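PDB 3SK7: protein SeqA from Vibrio cholerae, which binds pairs of hemimethylated GATC sequences in the oriC region and so negatively regulates replication initiation, limiting it to once per chromosome per cell cycle. Local coordinates for residues L31-H35 / I75-F80; K91-E96 / V112-I116. The contacts are given in a common frame with arbitrary orientation. Where two conformers were deposited one is given. Numbering follows the deposited sequence.

Contact 1: L31-H35 / I75-F80; sequences LSTLH and IPNTPF
A beta-hairpin loop packs on a helix in the C-terminal DNA-binding domain of SeqA. Residues 31-35 are regular alpha helix, part of helix 23-37, with H35 N bonded to L31 O at 3.1 Å. Residues 75-80 link antiparallel strands 73-74 and 81-82. They form a type II beta turn from I75 to T78, with N77 at phi/psi 65/25. The S32 and P76 CA atoms are the nearest pair, 6.0 Å apart.

Polar contacts within the loop set its shape. I75 N donates to F80 O at 2.9 Å. T78 OG1 donates to I75 O at 2.9 Å and accepts from F80 N at 3.0 Å, the latter forming an ST turn.

One direct hydrogen bond crosses to the helix: S32 OG, with chi1 in the m well, donates to P76 O at 2.7 Å.

The apolar contact is between L31 and I75. L31 CB meets I75 CG2 at 3.9 Å, and F56 of strand 56-57 touches both side chains.

The H35 ring makes the ring contacts. H35 takes the t rotamer and reaches along the loop. T78 CG2 sits over a face of its ring in a CH-pi contact, 3.9 Å from the ring centroid. H35 NE2 lies 3.7 Å from P79 CD. The H35 and F80 rings meet obliquely, centroids 5.9 Å apart and planes at 72°.

A water completes the joint: it donates to S32 O at 3.1 Å and N77 O at 3.0 Å, and is hydrogen-bonded to H35 ND1 at 2.9 Å.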
ATOM      1  N   LEU A  31       1.263  -0.899  -2.801  1.00  5.16           N
ATOM      2  CA  LEU A  31       1.658  -1.674  -1.627  1.00  5.10           C
ATOM      3  C   LEU A  31       2.607  -2.827  -1.983  1.00  5.64           C
ATOM      4  O   LEU A  31       3.617  -3.041  -1.306  1.00  5.80           O
ATOM      5  CB  LEU A  31       0.446  -2.193  -0.887  1.00  6.09           C
ATOM      6  CG  LEU A  31      -0.446  -1.128  -0.244  1.00  6.66           C
ATOM      7  CD1 LEU A  31      -1.773  -1.741   0.155  1.00  9.58           C
ATOM      8  CD2 LEU A  31       0.219  -0.498   0.949  1.00  7.60           C
ATOM      9  N   SER A  32       2.296  -3.556  -3.047  1.00  5.24           N
ATOM     10  CA  SER A  32       3.169  -4.650  -3.462  0.61  5.79           C
ATOM     11  C   SER A  32       4.561  -4.127  -3.756  1.00  5.09           C
ATOM     12  O   SER A  32       5.568  -4.788  -3.452  1.00  6.77           O
ATOM     13  CB  SER A  32       2.633  -5.341  -4.719  0.61  6.38           C
ATOM     14  OG  SER A  32       1.416  -6.036  -4.484  0.61  7.54           O
ATOM     15  N   THR A  33       4.613  -2.966  -4.393  1.00  6.32           N
ATOM     16  CA  THR A  33       5.888  -2.391  -4.804  1.00  5.43           C
ATOM     17  C   THR A  33       6.705  -1.927  -3.598  1.00  5.94           C
ATOM     18  O   THR A  33       7.919  -2.123  -3.545  1.00  5.57           O
ATOM     19  CB  THR A  33       5.686  -1.241  -5.779  1.00  5.77           C
ATOM     20  OG1 THR A  33       5.038  -1.716  -6.963  1.00  8.62           O
ATOM     21  CG2 THR A  33       7.022  -0.625  -6.178  1.00  7.78           C
ATOM     22  N   LEU A  34       6.034  -1.313  -2.630  1.00  6.51           N
ATOM     23  CA  LEU A  34       6.712  -0.880  -1.410  1.00  6.79           C
ATOM     24  C   LEU A  34       7.335  -2.066  -0.714  1.00  5.20           C
ATOM     25  O   LEU A  34       8.472  -1.990  -0.212  1.00  7.59           O
ATOM     26  CB  LEU A  34       5.738  -0.157  -0.476  1.00  6.50           C
ATOM     27  CG  LEU A  34       5.325   1.240  -0.941  1.00  6.88           C
ATOM     28  CD1 LEU A  34       4.138   1.704  -0.147  1.00  5.27           C
ATOM     29  CD2 LEU A  34       6.439   2.233  -0.798  1.00  8.58           C
ATOM     30  N   HIS A  35       6.598  -3.172  -0.663  1.00  6.07           N
ATOM     31  CA  HIS A  35       7.140  -4.380  -0.059  1.00  6.54           C
ATOM     32  C   HIS A  35       8.341  -4.932  -0.826  1.00  6.88           C
ATOM     33  O   HIS A  35       9.322  -5.376  -0.230  1.00  9.37           O
ATOM     34  CB  HIS A  35       6.050  -5.438   0.050  1.00  8.04           C
ATOM     35  CG  HIS A  35       6.521  -6.761   0.579  1.00  8.13           C
ATOM     36  ND1 HIS A  35       6.945  -7.770  -0.239  1.00  9.88           N
ATOM     37  CD2 HIS A  35       6.618  -7.211   1.851  1.00  9.26           C
ATOM     38  CE1 HIS A  35       7.290  -8.822   0.511  1.00 10.68           C
ATOM     39  NE2 HIS A  35       7.097  -8.503   1.772  1.00 13.01           N
ATOM     40  N   ILE A  75      -2.369  -8.757  -0.451  1.00  6.45           N
ATOM     41  CA  ILE A  75      -1.489  -7.895  -1.225  1.00  7.64           C
ATOM     42  C   ILE A  75      -0.574  -8.761  -2.085  1.00  9.05           C
ATOM     43  O   ILE A  75       0.229  -9.520  -1.586  1.00 11.13           O
ATOM     44  CB  ILE A  75      -0.654  -6.987  -0.325  1.00  6.56           C
ATOM     45  CG1 ILE A  75      -1.568  -6.143   0.545  1.00  7.56           C
ATOM     46  CG2 ILE A  75       0.217  -6.065  -1.151  1.00  9.09           C
ATOM     47  CD1 ILE A  75      -0.831  -5.368   1.650  1.00  8.40           C
ATOM     48  N   PRO A  76      -0.741  -8.684  -3.402  1.00  9.28           N
ATOM     49  CA  PRO A  76      -0.024  -9.609  -4.277  1.00 11.35           C
ATOM     50  C   PRO A  76       1.494  -9.630  -4.080  1.00  9.69           C
ATOM     51  O   PRO A  76       2.110  -8.576  -3.852  1.00  9.09           O
ATOM     52  CB  PRO A  76      -0.366  -9.088  -5.684  1.00 11.77           C
ATOM     53  CG  PRO A  76      -1.667  -8.432  -5.533  1.00 13.13           C
ATOM     54  CD  PRO A  76      -1.628  -7.788  -4.150  1.00  9.55           C
ATOM     55  N   ASN A  77       2.067 -10.831  -4.133  1.00 14.04           N
ATOM     56  CA  ASN A  77       3.497 -11.030  -4.008  0.67 12.46           C
ATOM     57  C   ASN A  77       4.014 -10.631  -2.632  1.00 13.00           C
ATOM     58  O   ASN A  77       5.171 -10.309  -2.455  1.00 17.22           O
ATOM     59  CB  ASN A  77       4.231 -10.273  -5.112  0.67 15.27           C
ATOM     60  CG  ASN A  77       3.842 -10.754  -6.490  0.67 25.98           C
ATOM     61  OD1 ASN A  77       3.524  -9.965  -7.377  0.67 31.01           O
ATOM     62  ND2 ASN A  77       3.849 -12.064  -6.668  0.67 26.49           N
ATOM     63  N   THR A  78       3.125 -10.672  -1.656  1.00 11.62           N
ATOM     64  CA  THR A  78       3.506 -10.442  -0.259  1.00 11.36           C
ATOM     65  C   THR A  78       2.756 -11.428   0.619  1.00 12.48           C
ATOM     66  O   THR A  78       1.796 -12.047   0.181  1.00 14.93           O
ATOM     67  CB  THR A  78       3.175  -8.993   0.276  1.00 11.14           C
ATOM     68  OG1 THR A  78       1.837  -8.944   0.713  1.00 12.48           O
ATOM     69  CG2 THR A  78       3.393  -7.938  -0.755  1.00 10.21           C
ATOM     70  N   PRO A  79       3.169 -11.533   1.883  1.00 10.88           N
ATOM     71  CA  PRO A  79       2.465 -12.370   2.857  1.00 10.82           C
ATOM     72  C   PRO A  79       1.367 -11.618   3.604  1.00 10.44           C
ATOM     73  O   PRO A  79       0.769 -12.146   4.537  1.00 13.19           O
ATOM     74  CB  PRO A  79       3.573 -12.766   3.828  1.00 13.28           C
ATOM     75  CG  PRO A  79       4.515 -11.648   3.788  1.00 13.70           C
ATOM     76  CD  PRO A  79       4.494 -11.131   2.377  1.00 11.55           C
ATOM     77  N   PHE A  80       1.111 -10.384   3.210  1.00  7.94           N
ATOM     78  CA  PHE A  80       0.208  -9.501   3.937  1.00  7.84           C
ATOM     79  C   PHE A  80      -1.169  -9.345   3.311  1.00  7.05           C
ATOM     80  O   PHE A  80      -1.361  -9.627   2.117  1.00  7.34           O
ATOM     81  CB  PHE A  80       0.880  -8.128   4.137  1.00 10.12           C
ATOM     82  CG  PHE A  80       2.169  -8.203   4.902  1.00  9.88           C
ATOM     83  CD1 PHE A  80       2.184  -8.524   6.255  1.00 11.83           C
ATOM     84  CD2 PHE A  80       3.385  -8.027   4.277  1.00 11.40           C
ATOM     85  CE1 PHE A  80       3.365  -8.610   6.955  1.00 15.77           C
ATOM     86  CE2 PHE A  80       4.571  -8.127   5.002  1.00 13.29           C
ATOM     87  CZ  PHE A  80       4.536  -8.430   6.336  1.00 11.66           C
TER
HETATM   88  O   HOH W   1       6.536  -7.724  -3.101  1.00 21.15           O

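Contact 2: K91-E96 / V112-I116; sequences KQQMVE and VTHSI
This is an antiparallel packing of two consecutive helices, a helical hairpin, at the C-terminal end of the chain, within the mostly helical SeqA C-terminal domain. Helix 88-101 supplies residues 91-96. Residues 112-116 come from the C-terminal part of helix 106-114 and the residues that follow. Residues 91-96 are regular alpha helix, with V95 N to K91 O at 3.0 Å and E96 N to Q92 O at 2.9 Å. In the other segment the hydrogen bonds become i to i-3: S115 N to V112 O at 3.1 Å and I116 N to T113 O at 3.2 Å. S115 OG also donates to V112 O at 2.6 Å.

The backbones come closest at Q92 and T113, whose CA atoms are 5.0 Å apart. T113 CB points toward helix 88-101. T113 CG2 lies 4.0 Å from both V95 CG1 and E96 N, while T113 OG1 bonds back to I109 O.

V95, chi1 in the t well, supplies the apolar side. V95 CG1 is 4.1 Å from V112 CG1, and V95 CG2 is 3.9 Å from I116 CD1. Helix 23-37 borders this patch: F27 touches V95, and I30 touches V112 and I116. The terminal carboxylate of I116 forms a salt bridge with R26 of that helix.

One hydrogen bond joins the two segments. The Q92 side chain, m then t, reaches across to the last residues of the chain, where Q92 NE2 donates to T113 O at 3.0 Å.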
ATOM      1  N   LYS A  91      -7.633   5.150   1.379  1.00  8.64           N
ATOM      2  CA  LYS A  91      -6.515   4.422   0.770  1.00  8.68           C
ATOM      3  C   LYS A  91      -5.263   5.327   0.695  1.00  9.61           C
ATOM      4  O   LYS A  91      -4.124   4.884   0.955  1.00  8.11           O
ATOM      5  CB  LYS A  91      -6.880   3.935  -0.628  1.00  8.25           C
ATOM      6  CG  LYS A  91      -7.813   2.737  -0.635  1.00  8.95           C
ATOM      7  CD  LYS A  91      -8.176   2.370  -2.065  1.00 10.84           C
ATOM      8  CE  LYS A  91      -9.136   1.175  -2.130  1.00 12.54           C
ATOM      9  NZ  LYS A  91     -10.500   1.461  -1.524  1.00 12.95           N
ATOM     10  N   GLN A  92      -5.474   6.590   0.325  1.00  7.02           N
ATOM     11  CA  GLN A  92      -4.368   7.546   0.257  1.00  7.24           C
ATOM     12  C   GLN A  92      -3.727   7.712   1.629  1.00  8.07           C
ATOM     13  O   GLN A  92      -2.492   7.720   1.768  1.00  9.70           O
ATOM     14  CB  GLN A  92      -4.879   8.890  -0.287  1.00  9.96           C
ATOM     15  CG  GLN A  92      -5.238   8.859  -1.760  1.00 12.06           C
ATOM     16  CD  GLN A  92      -5.957  10.095  -2.221  1.00 16.09           C
ATOM     17  OE1 GLN A  92      -6.686  10.743  -1.471  1.00 19.16           O
ATOM     18  NE2 GLN A  92      -5.795  10.400  -3.480  1.00 23.21           N
ATOM     19  N   GLN A  93      -4.560   7.858   2.655  1.00  9.28           N
ATOM     20  CA  GLN A  93      -4.031   8.039   4.005  1.00  9.24           C
ATOM     21  C   GLN A  93      -3.244   6.841   4.489  1.00  8.40           C
ATOM     22  O   GLN A  93      -2.246   6.977   5.185  1.00  9.79           O
ATOM     23  CB  GLN A  93      -5.185   8.305   4.988  1.00 14.05           C
ATOM     24  CG  GLN A  93      -5.876   9.629   4.741  1.00 22.49           C
ATOM     25  CD  GLN A  93      -7.040   9.888   5.695  1.00 32.68           C
ATOM     26  OE1 GLN A  93      -7.619   8.956   6.245  1.00 37.13           O
ATOM     27  NE2 GLN A  93      -7.370  11.160   5.903  1.00 37.96           N
ATOM     28  N   MET A  94      -3.710   5.658   4.138  1.00  7.65           N
ATOM     29  CA  MET A  94      -3.022   4.425   4.530  1.00  9.79           C
ATOM     30  C   MET A  94      -1.641   4.339   3.880  1.00  6.19           C
ATOM     31  O   MET A  94      -0.643   3.991   4.532  1.00  8.64           O
ATOM     32  CB  MET A  94      -3.859   3.218   4.134  1.00 12.29           C
ATOM     33  CG  MET A  94      -5.202   3.169   4.858  1.00 14.15           C
ATOM     34  SD  MET A  94      -6.413   2.024   4.159  1.00 19.44           S
ATOM     35  CE  MET A  94      -5.499   0.541   4.478  1.00 11.71           C
ATOM     36  N   VAL A  95      -1.592   4.647   2.584  1.00  6.51           N
ATOM     37  CA  VAL A  95      -0.320   4.609   1.875  1.00  6.13           C
ATOM     38  C   VAL A  95       0.650   5.681   2.415  1.00  6.91           C
ATOM     39  O   VAL A  95       1.842   5.433   2.576  1.00  7.87           O
ATOM     40  CB  VAL A  95      -0.522   4.783   0.363  1.00  7.03           C
ATOM     41  CG1 VAL A  95       0.789   5.095  -0.330  1.00  7.57           C
ATOM     42  CG2 VAL A  95      -1.141   3.545  -0.245  1.00  9.24           C
ATOM     43  N   GLU A  96       0.122   6.859   2.703  1.00  6.47           N
ATOM     44  CA  GLU A  96       0.950   7.887   3.291  1.00  7.68           C
ATOM     45  C   GLU A  96       1.547   7.442   4.625  1.00  8.86           C
ATOM     46  O   GLU A  96       2.737   7.617   4.858  1.00 10.03           O
ATOM     47  CB  GLU A  96       0.133   9.169   3.505  1.00 10.85           C
ATOM     48  CG  GLU A  96       0.901  10.260   4.236  1.00 13.47           C
ATOM     49  CD  GLU A  96       0.077  11.486   4.512  1.00 21.11           C
ATOM     50  OE1 GLU A  96      -1.178  11.399   4.614  1.00 26.39           O
ATOM     51  OE2 GLU A  96       0.707  12.544   4.654  1.00 29.36           O
ATOM     52  N   VAL A 112       2.687   9.695  -5.198  1.00  6.40           N
ATOM     53  CA  VAL A 112       2.173   8.334  -5.154  1.00  5.93           C
ATOM     54  C   VAL A 112       0.706   8.311  -4.683  1.00  9.11           C
ATOM     55  O   VAL A 112      -0.146   7.650  -5.299  1.00  7.41           O
ATOM     56  CB  VAL A 112       3.050   7.450  -4.240  1.00  7.12           C
ATOM     57  CG1 VAL A 112       2.406   6.104  -3.975  1.00  7.08           C
ATOM     58  CG2 VAL A 112       4.418   7.221  -4.856  1.00  8.50           C
ATOM     59  N   THR A 113       0.402   9.036  -3.613  1.00  7.30           N
ATOM     60  CA  THR A 113      -0.967   9.052  -3.123  1.00  7.71           C
ATOM     61  C   THR A 113      -1.927   9.749  -4.097  1.00  7.84           C
ATOM     62  O   THR A 113      -3.070   9.301  -4.270  1.00  8.80           O
ATOM     63  CB  THR A 113      -1.070   9.703  -1.719  1.00  9.97           C
ATOM     64  OG1 THR A 113      -0.598  11.052  -1.755  1.00 10.65           O
ATOM     65  CG2 THR A 113      -0.312   8.912  -0.696  1.00 10.89           C
ATOM     66  N   HIS A 114      -1.471  10.813  -4.752  1.00  7.43           N
ATOM     67  CA  HIS A 114      -2.325  11.462  -5.752  0.53  8.97           C
ATOM     68  C   HIS A 114      -2.678  10.554  -6.914  1.00  9.83           C
ATOM     69  O   HIS A 114      -3.689  10.774  -7.579  1.00 14.96           O
ATOM     70  CB  HIS A 114      -1.663  12.742  -6.266  0.53 13.67           C
ATOM     71  CG  HIS A 114      -1.735  13.878  -5.297  0.53 21.07           C
ATOM     72  ND1 HIS A 114      -1.441  15.180  -5.655  0.53 26.70           N
ATOM     73  CD2 HIS A 114      -2.063  13.919  -3.984  0.53 26.67           C
ATOM     74  CE1 HIS A 114      -1.587  15.966  -4.609  0.53 23.52           C
ATOM     75  NE2 HIS A 114      -1.969  15.225  -3.577  0.53 22.97           N
ATOM     76  N   SER A 115      -1.880   9.513  -7.138  1.00  8.61           N
ATOM     77  CA  SER A 115      -2.074   8.627  -8.279  1.00  9.30           C
ATOM     78  C   SER A 115      -3.137   7.567  -8.048  1.00 12.33           C
ATOM     79  O   SER A 115      -3.565   6.891  -8.999  1.00 13.59           O
ATOM     80  CB  SER A 115      -0.766   7.931  -8.640  1.00 10.71           C
ATOM     81  OG  SER A 115      -0.511   6.860  -7.735  1.00 14.18           O
ATOM     82  N   ILE A 116      -3.541   7.408  -6.800  1.00 12.04           N
ATOM     83  CA  ILE A 116      -4.559   6.434  -6.434  1.00 13.18           C
ATOM     84  C   ILE A 116      -5.925   6.981  -6.824  1.00 23.78           C
ATOM     85  O   ILE A 116      -6.288   8.131  -6.531  1.00 32.30           O
ATOM     86  CB  ILE A 116      -4.550   6.110  -4.942  1.00 11.79           C
ATOM     87  CG1 ILE A 116      -3.180   5.589  -4.523  1.00 13.35           C
ATOM     88  CG2 ILE A 116      -5.649   5.075  -4.601  1.00 15.52           C
ATOM     89  CD1 ILE A 116      -3.008   5.451  -3.028  1.00 13.63           C
ATOM     90  OXT ILE A 116      -6.694   6.252  -7.454  1.00 31.65           O
TER

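How the contacts relate
Contact 1 closes before contact 2 opens, so the two come in series along the chain. Their centres are 15 Å apart, on opposite sides of the chain's centre. Their nearest atoms come within about 4 Å, but the contacts do not touch. Helix 23-37 relates them. Its residues 31-35 receive the hairpin loop in contact 1, while its earlier residues R26, F27 and I30 meet the segments of contact 2. M8 of helix 3-12 touches T33 and L34 on segment 31-35 and V112 in contact 2. The small antiparallel sheet and the C-terminal helices are thus packed against a common helix, 23-37, consistent with one compact DNA-binding domain.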